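PDB 3I3V: probable secreted solute-binding lipoprotein, which probably binds a solute outside the cell and passes it to a membrane transporter, as extracellular solute-binding lipoproteins of uptake systems generally do. Local coordinates for residues 235-240 with 261-266; 127-132 with 250-255. All coordinates share one frame; numbering follows the deposited sequence.

Contact 1 (235-240 with 261-266); sequences TQFNTE and GHTEVG
The imidazole of His262 meets the carboxylate of Glu240 at its edge, OE2 pointing almost head-on at NE2, and the ring of Phe237 also uses an edge, against Thr263. Across these two segments neither ring is met on a face. The contact joins a Schellman motif, which ends helix 230-238, to the start of strand 263-266 in the solute-binding protein fold. Glu240 is the motif residue with positive phi.

His262 NE2 donates to Glu240 OE2 at 2.7 Å. The bond is nearly straight, at 172°, and OE2 lies in the ring plane. The carboxylate is turned only 24° from that plane, so the two groups are nearly coplanar. The chain of Glu240 is extended beyond CG, which carries OE2 across to the imidazole from the opposite direction. The carboxylate would probably favour a protonated ring. Asn131 of strand 122-131 packs against both residues. With an alanine in place of His262, Glu240 OE2 would probably lose this donor and the carboxylate would be freer to turn.

Beside this polar pair lies a looser contact. Phe237 CG is anti to the backbone N (chi1 -171°), and the end of the ring comes closer to the strand than its base. CZ lies 3.9 Å from Thr263 OG1, which sits near the ring plane, and 4.1 Å from Thr263 CG2. The hydroxyl has its polar partner elsewhere: OG1 is hydrogen-bonded to Val259 O, in helix 257-261.

Backbone bonds and one hydroxyl close the helix end. Glu240 N donates to Phe237 O at 3.0 Å. Thr235 O accepts twice, from Thr239 N at 3.0 Å and from Thr239 OG1 at 3.1 Å, the hydroxyl lying above the carbonyl plane.

Contact 2 (127-132 with 250-255); sequences PVAYNR and SALAKV
Leu252 makes both apolar contacts here, one with each methyl. CD2 lies 3.9 Å from CG of Pro127, and 4.2 Å from CD of the same ring. CD1 reaches the other partner, Ala129, with 4.3 Å to its CB. The leucine and proline side chains run past one another, pointing opposite ways. All three residues are buried. Leu252 has chi2 near 9°, close to eclipsed, so the exact placing of its methyls deserves some caution.

Hydrogen bonds act within the 250-255 segment. Val255 N donates to Leu252 O at 3.2 Å, in a type I beta turn that runs from Leu252 to Val255. Lys254 N donates to Ala251 O at 3.0 Å. The chain thus turns right after the residue that makes the contact.

This is a helix-on-sheet apolar contact in the buried interior of the solute-binding fold, setting the short helix 249-252 against strand 122-131. On the strand, Ala129 is paired through its backbone with Gln245 of the antiparallel strand 242-246, and the Leu252 side chain also touches Gln245. Helix 339-345 lies alongside as well: Leu340 touches Leu252, and Ala344 touches Pro127.

The centres of contacts 1 and 2 are about 6 Å apart, and their segments alternate along the chain. Strand 122-131 of contact 2 runs antiparallel to strand 263-266 of contact 1 in one sheet. Two probable backbone hydrogen bonds join them: Tyr130 N lies 2.6 Å from Glu264 O, and Gly266 N lies 2.7 Å from Val128 O. Just past the end of strand 122-131, Arg132 NE of contact 2 forms a salt bridge with Glu264 OE2 of contact 1. Contact 1 brings helix 230-238 to this sheet and contact 2 brings helix 249-252. Strand 242-246 lies between those helices in sequence. Neither contact is known to bind solute.

Contact 1 (235-240 with 261-266)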
loop_
_atom_site.group_PDB
_atom_site.type_symbol
_atom_site.label_atom_id
_atom_site.label_comp_id
_atom_site.label_asym_id
_atom_site.label_seq_id
_atom_site.Cartn_x
_atom_site.Cartn_y
_atom_site.Cartn_z
ATOM N N THR C 235 -12.302 -48.252 -52.880
ATOM C CA THR C 235 -12.803 -49.610 -52.762
ATOM C C THR C 235 -11.676 -50.594 -52.473
ATOM O O THR C 235 -11.745 -51.347 -51.509
ATOM C CB THR C 235 -13.545 -50.059 -54.052
ATOM O OG1 THR C 235 -14.873 -49.522 -54.052
ATOM C CG2 THR C 235 -13.628 -51.572 -54.130
ATOM N N GLN C 236 -10.638 -50.580 -53.307
ATOM C CA GLN C 236 -9.508 -51.495 -53.140
ATOM C C GLN C 236 -8.916 -51.500 -51.739
ATOM O O GLN C 236 -8.562 -52.555 -51.217
ATOM C CB GLN C 236 -8.408 -51.188 -54.159
ATOM C CG GLN C 236 -8.753 -51.631 -55.566
ATOM C CD GLN C 236 -7.604 -51.469 -56.543
ATOM O OE1 GLN C 236 -7.740 -51.777 -57.724
ATOM N NE2 GLN C 236 -6.472 -50.983 -56.058
ATOM N N PHE C 237 -8.809 -50.327 -51.126
ATOM C CA PHE C 237 -8.255 -50.250 -49.783
ATOM C C PHE C 237 -9.250 -50.708 -48.706
ATOM O O PHE C 237 -8.867 -51.394 -47.760
ATOM C CB PHE C 237 -7.774 -48.828 -49.489
ATOM C CG PHE C 237 -6.988 -48.711 -48.213
ATOM C CD1 PHE C 237 -7.632 -48.557 -46.988
ATOM C CD2 PHE C 237 -5.602 -48.778 -48.234
ATOM C CE1 PHE C 237 -6.903 -48.471 -45.804
ATOM C CE2 PHE C 237 -4.866 -48.695 -47.062
ATOM C CZ PHE C 237 -5.519 -48.540 -45.841
ATOM N N ASN C 238 -10.522 -50.339 -48.859
ATOM C CA ASN C 238 -11.554 -50.708 -47.886
ATOM C C ASN C 238 -11.856 -52.193 -47.798
ATOM O O ASN C 238 -12.188 -52.689 -46.730
ATOM C CB ASN C 238 -12.840 -49.931 -48.161
ATOM C CG ASN C 238 -12.712 -48.483 -47.780
ATOM O OD1 ASN C 238 -11.654 -48.057 -47.309
ATOM N ND2 ASN C 238 -13.779 -47.712 -47.971
ATOM N N THR C 239 -11.750 -52.896 -48.918
ATOM C CA THR C 239 -11.983 -54.336 -48.937
ATOM C C THR C 239 -10.639 -55.030 -48.710
ATOM O O THR C 239 -10.534 -56.257 -48.744
ATOM C CB THR C 239 -12.569 -54.807 -50.286
ATOM O OG1 THR C 239 -11.665 -54.470 -51.346
ATOM C CG2 THR C 239 -13.925 -54.152 -50.536
ATOM N N GLU C 240 -9.610 -54.220 -48.490
ATOM C CA GLU C 240 -8.274 -54.720 -48.237
ATOM C C GLU C 240 -7.680 -55.531 -49.381
ATOM O O GLU C 240 -7.130 -56.613 -49.164
ATOM C CB GLU C 240 -8.256 -55.549 -46.949
ATOM C CG GLU C 240 -8.594 -54.752 -45.702
ATOM C CD GLU C 240 -8.535 -55.588 -44.440
ATOM O OE1 GLU C 240 -9.278 -56.584 -44.355
ATOM O OE2 GLU C 240 -7.749 -55.252 -43.530
ATOM N N GLY C 261 -8.868 -50.107 -37.775
ATOM C CA GLY C 261 -8.288 -50.585 -36.530
ATOM C C GLY C 261 -6.809 -50.910 -36.646
ATOM O O GLY C 261 -6.016 -50.553 -35.768
ATOM N N HIS C 262 -6.437 -51.590 -37.727
ATOM C CA HIS C 262 -5.045 -51.953 -37.960
ATOM C C HIS C 262 -4.413 -51.195 -39.130
ATOM O O HIS C 262 -3.696 -51.774 -39.947
ATOM C CB HIS C 262 -4.904 -53.475 -38.167
ATOM C CG HIS C 262 -5.832 -54.054 -39.195
ATOM N ND1 HIS C 262 -6.862 -54.907 -38.865
ATOM C CD2 HIS C 262 -5.848 -53.954 -40.545
ATOM C CE1 HIS C 262 -7.469 -55.313 -39.968
ATOM N NE2 HIS C 262 -6.873 -54.750 -41.002
ATOM N N THR C 263 -4.693 -49.895 -39.205
ATOM C CA THR C 263 -4.133 -49.036 -40.244
ATOM C C THR C 263 -3.295 -47.951 -39.571
ATOM O O THR C 263 -3.647 -47.437 -38.512
ATOM C CB THR C 263 -5.248 -48.383 -41.128
ATOM O OG1 THR C 263 -5.805 -49.369 -42.003
ATOM C CG2 THR C 263 -4.680 -47.252 -41.987
ATOM N N GLU C 264 -2.170 -47.620 -40.186
ATOM C CA GLU C 264 -1.278 -46.602 -39.657
ATOM C C GLU C 264 -0.991 -45.538 -40.709
ATOM O O GLU C 264 -0.841 -45.851 -41.885
ATOM C CB GLU C 264 0.030 -47.243 -39.209
ATOM C CG GLU C 264 -0.059 -47.969 -37.882
ATOM C CD GLU C 264 1.245 -48.637 -37.503
ATOM O OE1 GLU C 264 2.317 -48.036 -37.741
ATOM O OE2 GLU C 264 1.198 -49.759 -36.960
ATOM N N VAL C 265 -0.903 -44.281 -40.285
ATOM C CA VAL C 265 -0.630 -43.198 -41.218
ATOM C C VAL C 265 0.792 -42.679 -41.103
ATOM O O VAL C 265 1.362 -42.617 -40.009
ATOM C CB VAL C 265 -1.602 -42.009 -41.024
ATOM C CG1 VAL C 265 -3.023 -42.440 -41.335
ATOM C CG2 VAL C 265 -1.501 -41.477 -39.613
ATOM N N GLY C 266 1.354 -42.316 -42.252
ATOM C CA GLY C 266 2.700 -41.782 -42.309
ATOM C C GLY C 266 2.824 -40.881 -43.529
ATOM O O GLY C 266 1.839 -40.290 -43.974
#

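Contact 2 (127-132 with 250-255)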
loop_
_atom_site.group_PDB
_atom_site.type_symbol
_atom_site.label_atom_id
_atom_site.label_comp_id
_atom_site.label_asym_id
_atom_site.label_seq_id
_atom_site.Cartn_x
_atom_site.Cartn_y
_atom_site.Cartn_z
ATOM N N PRO C 127 -2.203 -37.438 -45.764
ATOM C CA PRO C 127 -1.119 -38.402 -45.543
ATOM C C PRO C 127 -1.224 -39.742 -46.287
ATOM O O PRO C 127 -2.111 -39.955 -47.118
ATOM C CB PRO C 127 -1.162 -38.598 -44.038
ATOM C CG PRO C 127 -2.666 -38.645 -43.800
ATOM C CD PRO C 127 -3.196 -37.509 -44.675
ATOM N N VAL C 128 -0.302 -40.642 -45.956
ATOM C CA VAL C 128 -0.261 -41.976 -46.534
ATOM C C VAL C 128 -0.660 -42.995 -45.467
ATOM O O VAL C 128 -0.056 -43.052 -44.394
ATOM C CB VAL C 128 1.159 -42.332 -47.041
ATOM C CG1 VAL C 128 1.129 -43.670 -47.748
ATOM C CG2 VAL C 128 1.670 -41.252 -47.980
ATOM N N ALA C 129 -1.683 -43.790 -45.765
ATOM C CA ALA C 129 -2.173 -44.812 -44.850
ATOM C C ALA C 129 -1.612 -46.180 -45.248
ATOM O O ALA C 129 -1.630 -46.545 -46.427
ATOM C CB ALA C 129 -3.700 -44.839 -44.878
ATOM N N TYR C 130 -1.114 -46.919 -44.254
ATOM C CA TYR C 130 -0.526 -48.248 -44.450
ATOM C C TYR C 130 -1.294 -49.305 -43.653
ATOM O O TYR C 130 -1.396 -49.223 -42.429
ATOM C CB TYR C 130 0.937 -48.251 -43.987
ATOM C CG TYR C 130 1.837 -47.273 -44.720
ATOM C CD1 TYR C 130 2.596 -47.678 -45.811
ATOM C CD2 TYR C 130 1.925 -45.939 -44.316
ATOM C CE1 TYR C 130 3.426 -46.786 -46.484
ATOM C CE2 TYR C 130 2.751 -45.041 -44.983
ATOM C CZ TYR C 130 3.499 -45.472 -46.065
ATOM O OH TYR C 130 4.326 -44.595 -46.724
ATOM N N ASN C 131 -1.832 -50.296 -44.352
ATOM C CA ASN C 131 -2.582 -51.365 -43.705
ATOM C C ASN C 131 -1.586 -52.382 -43.119
ATOM O O ASN C 131 -0.920 -53.107 -43.855
ATOM C CB ASN C 131 -3.522 -52.016 -44.736
ATOM C CG ASN C 131 -4.348 -53.155 -44.153
ATOM O OD1 ASN C 131 -5.418 -53.485 -44.668
ATOM N ND2 ASN C 131 -3.846 -53.772 -43.089
ATOM N N ARG C 132 -1.477 -52.417 -41.794
ATOM C CA ARG C 132 -0.549 -53.320 -41.109
ATOM C C ARG C 132 -0.881 -54.795 -41.260
ATOM O O ARG C 132 0.001 -55.617 -41.494
ATOM C CB ARG C 132 -0.483 -52.976 -39.625
ATOM C CG ARG C 132 0.584 -51.972 -39.274
ATOM C CD ARG C 132 1.954 -52.593 -39.401
ATOM N NE ARG C 132 2.998 -51.685 -38.943
ATOM C CZ ARG C 132 4.285 -51.996 -38.919
ATOM N NH1 ARG C 132 4.679 -53.193 -39.330
ATOM N NH2 ARG C 132 5.176 -51.115 -38.486
ATOM N N SER C 250 -10.072 -36.616 -44.900
ATOM C CA SER C 250 -11.527 -36.692 -45.018
ATOM C C SER C 250 -11.970 -38.002 -45.659
ATOM O O SER C 250 -13.070 -38.486 -45.391
ATOM C CB SER C 250 -12.075 -35.521 -45.841
ATOM O OG SER C 250 -11.915 -34.299 -45.147
ATOM N N ALA C 251 -11.128 -38.566 -46.522
ATOM C CA ALA C 251 -11.456 -39.835 -47.161
ATOM C C ALA C 251 -11.089 -40.955 -46.188
ATOM O O ALA C 251 -11.794 -41.959 -46.089
ATOM C CB ALA C 251 -10.695 -39.991 -48.466
ATOM N N LEU C 252 -9.985 -40.766 -45.467
ATOM C CA LEU C 252 -9.515 -41.737 -44.482
ATOM C C LEU C 252 -10.527 -41.883 -43.349
ATOM O O LEU C 252 -10.584 -42.918 -42.673
ATOM C CB LEU C 252 -8.170 -41.290 -43.902
ATOM C CG LEU C 252 -6.874 -41.793 -44.544
ATOM C CD1 LEU C 252 -7.162 -42.509 -45.840
ATOM C CD2 LEU C 252 -5.944 -40.619 -44.752
ATOM N N ALA C 253 -11.328 -40.843 -43.145
ATOM C CA ALA C 253 -12.328 -40.871 -42.094
ATOM C C ALA C 253 -13.438 -41.855 -42.425
ATOM O O ALA C 253 -14.173 -42.278 -41.543
ATOM C CB ALA C 253 -12.912 -39.489 -41.893
ATOM N N LYS C 254 -13.556 -42.224 -43.696
ATOM C CA LYS C 254 -14.600 -43.151 -44.123
ATOM C C LYS C 254 -14.108 -44.585 -44.270
ATOM O O LYS C 254 -14.822 -45.431 -44.810
ATOM C CB LYS C 254 -15.218 -42.695 -45.455
ATOM C CG LYS C 254 -15.847 -41.284 -45.453
ATOM C CD LYS C 254 -16.433 -40.960 -46.830
ATOM C CE LYS C 254 -16.664 -39.462 -47.058
ATOM N NZ LYS C 254 -17.793 -38.905 -46.270
ATOM N N VAL C 255 -12.890 -44.854 -43.802
ATOM C CA VAL C 255 -12.314 -46.197 -43.870
ATOM C C VAL C 255 -13.016 -47.075 -42.834
ATOM O O VAL C 255 -13.030 -46.751 -41.646
ATOM C CB VAL C 255 -10.783 -46.180 -43.561
ATOM C CG1 VAL C 255 -10.251 -47.596 -43.458
ATOM C CG2 VAL C 255 -10.029 -45.436 -44.655
#